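Local coordinates for protein RNA-dependent RNA Polymerase (Bombyx mori cytoplasmic polyhedrosis virus, PDB 6TZ0) that synthesises RNA on an RNA template inside the virus particle, serving both transcription and replication of the double-stranded genome, at residues 883-888 with 1199-1204. Residues are numbered along the deposited sequence; the frame is centred on the assembly and turned at random.
Sequences EMIQQN and GMVLHP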
loop_
_atom_site.group_PDB
_atom_site.type_symbol
_atom_site.label_atom_id
_atom_site.label_comp_id
_atom_site.label_asym_id
_atom_site.label_seq_id
_atom_site.Cartn_x
_atom_site.Cartn_y
_atom_site.Cartn_z
ATOM N N GLU A 883 -29.051 -14.846 -45.678
ATOM C CA GLU A 883 -28.937 -15.255 -47.073
ATOM C C GLU A 883 -27.833 -16.284 -47.247
ATOM O O GLU A 883 -27.970 -17.227 -48.033
ATOM C CB GLU A 883 -28.688 -14.045 -47.965
ATOM C CG GLU A 883 -28.649 -14.369 -49.441
ATOM C CD GLU A 883 -28.433 -13.152 -50.304
ATOM O OE1 GLU A 883 -28.313 -12.044 -49.745
ATOM O OE2 GLU A 883 -28.380 -13.307 -51.542
ATOM N N MET A 884 -26.760 -16.154 -46.473
ATOM C CA MET A 884 -25.642 -17.078 -46.592
ATOM C C MET A 884 -25.984 -18.460 -46.040
ATOM O O MET A 884 -25.383 -19.456 -46.457
ATOM C CB MET A 884 -24.425 -16.442 -45.919
ATOM C CG MET A 884 -23.134 -17.218 -45.943
ATOM S SD MET A 884 -21.751 -16.133 -45.581
ATOM C CE MET A 884 -22.180 -15.547 -43.958
ATOM N N ILE A 885 -26.979 -18.561 -45.150
ATOM C CA ILE A 885 -27.439 -19.887 -44.737
ATOM C C ILE A 885 -28.670 -20.361 -45.496
ATOM O O ILE A 885 -29.095 -21.509 -45.292
ATOM C CB ILE A 885 -27.775 -20.000 -43.233
ATOM C CG1 ILE A 885 -29.018 -19.201 -42.873
ATOM C CG2 ILE A 885 -26.626 -19.529 -42.372
ATOM C CD1 ILE A 885 -29.473 -19.447 -41.468
ATOM N N GLN A 886 -29.274 -19.530 -46.354
ATOM C CA GLN A 886 -30.389 -20.050 -47.142
ATOM C C GLN A 886 -30.012 -20.475 -48.559
ATOM O O GLN A 886 -30.895 -20.922 -49.298
ATOM C CB GLN A 886 -31.554 -19.046 -47.195
ATOM C CG GLN A 886 -31.358 -17.786 -48.012
ATOM C CD GLN A 886 -31.866 -17.899 -49.436
ATOM O OE1 GLN A 886 -32.800 -18.649 -49.717
ATOM N NE2 GLN A 886 -31.257 -17.142 -50.342
ATOM N N GLN A 887 -28.749 -20.357 -48.973
ATOM C CA GLN A 887 -28.290 -21.059 -50.168
ATOM C C GLN A 887 -26.995 -21.832 -49.937
ATOM O O GLN A 887 -26.299 -22.155 -50.908
ATOM C CB GLN A 887 -28.136 -20.124 -51.373
ATOM C CG GLN A 887 -27.084 -19.035 -51.293
ATOM C CD GLN A 887 -27.679 -17.671 -51.061
ATOM O OE1 GLN A 887 -28.855 -17.544 -50.724
ATOM N NE2 GLN A 887 -26.872 -16.636 -51.250
ATOM N N ASN A 888 -26.665 -22.121 -48.671
ATOM C CA ASN A 888 -25.656 -23.116 -48.279
ATOM C C ASN A 888 -24.263 -22.743 -48.781
ATOM O O ASN A 888 -23.579 -23.545 -49.416
ATOM C CB ASN A 888 -26.052 -24.521 -48.757
ATOM C CG ASN A 888 -25.451 -25.641 -47.913
ATOM O OD1 ASN A 888 -25.851 -26.795 -48.047
ATOM N ND2 ASN A 888 -24.520 -25.306 -47.028
ATOM N N GLY A 1199 -36.734 -17.815 -32.543
ATOM C CA GLY A 1199 -36.545 -19.141 -33.093
ATOM C C GLY A 1199 -35.221 -19.227 -33.821
ATOM O O GLY A 1199 -34.946 -18.415 -34.705
ATOM N N MET A 1200 -34.389 -20.196 -33.460
ATOM C CA MET A 1200 -33.019 -20.250 -33.948
ATOM C C MET A 1200 -32.930 -21.120 -35.195
ATOM O O MET A 1200 -33.461 -22.232 -35.224
ATOM C CB MET A 1200 -32.087 -20.790 -32.863
ATOM C CG MET A 1200 -30.611 -20.698 -33.211
ATOM S SD MET A 1200 -29.534 -21.260 -31.885
ATOM C CE MET A 1200 -29.732 -23.024 -32.037
ATOM N N VAL A 1201 -32.256 -20.608 -36.220
ATOM C CA VAL A 1201 -31.953 -21.364 -37.427
ATOM C C VAL A 1201 -30.442 -21.525 -37.523
ATOM O O VAL A 1201 -29.685 -20.638 -37.118
ATOM C CB VAL A 1201 -32.537 -20.693 -38.690
ATOM C CG1 VAL A 1201 -34.045 -20.739 -38.646
ATOM C CG2 VAL A 1201 -32.097 -19.252 -38.791
ATOM N N LEU A 1202 -30.008 -22.676 -38.025
ATOM C CA LEU A 1202 -28.596 -23.008 -38.102
ATOM C C LEU A 1202 -28.209 -23.308 -39.540
ATOM O O LEU A 1202 -29.058 -23.530 -40.405
ATOM C CB LEU A 1202 -28.254 -24.209 -37.215
ATOM C CG LEU A 1202 -28.444 -24.013 -35.711
ATOM C CD1 LEU A 1202 -28.145 -25.282 -34.955
ATOM C CD2 LEU A 1202 -27.576 -22.894 -35.200
ATOM N N HIS A 1203 -26.910 -23.305 -39.782
ATOM C CA HIS A 1203 -26.276 -23.574 -41.061
ATOM C C HIS A 1203 -25.868 -25.042 -41.127
ATOM O O HIS A 1203 -25.449 -25.609 -40.115
ATOM C CB HIS A 1203 -25.064 -22.662 -41.235
ATOM C CG HIS A 1203 -24.438 -22.700 -42.595
ATOM N ND1 HIS A 1203 -23.309 -23.433 -42.872
ATOM C CD2 HIS A 1203 -24.787 -22.101 -43.757
ATOM C CE1 HIS A 1203 -22.983 -23.280 -44.142
ATOM N NE2 HIS A 1203 -23.866 -22.477 -44.703
ATOM N N PRO A 1204 -26.038 -25.692 -42.284
ATOM C CA PRO A 1204 -25.660 -27.112 -42.389
ATOM C C PRO A 1204 -24.172 -27.358 -42.222
ATOM O O PRO A 1204 -23.775 -28.443 -41.782
ATOM C CB PRO A 1204 -26.144 -27.494 -43.794
ATOM C CG PRO A 1204 -27.227 -26.533 -44.088
ATOM C CD PRO A 1204 -26.811 -25.247 -43.453
#
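Met884 meets His1203 through its backbone: the carbonyl oxygen of Met884 lies near the plane of the imidazole, at the ring edge, with O 3.8 Å from NE2 of His1203 and not bonded to it. Ile885 carries most of the apolar contact and divides it between its two branches. CG1 lies between the backbone N and the carbonyl carbon (chi1 69°), with CG2 beside the backbone N. CG2 reaches the rim of the imidazole, 3.5 Å from CD2 of His1203, and also touches CB of that residue; the two side chains pass in opposite directions. On the other branch, CD1 of Ile885 stands 3.8 Å from CG2 of Val1201, the side chains crossing at about a right angle. The contact joins helix 881-886 to strand 1196-1202, the middle strand of a three-stranded mixed sheet in the C-terminal region, away from the known metal and nucleotide sites; His1203 is the N-cap residue of the following helix. Further on, Asn888 brings its amide to the same imidazole, ND2 being 3.7 Å from NE2 of His1203, with the two planes 84° apart. NE2 of His1203 makes a weak hydrogen bond to the carbonyl oxygen of Ser889. The Asn888 amide also borders CG of Pro1204.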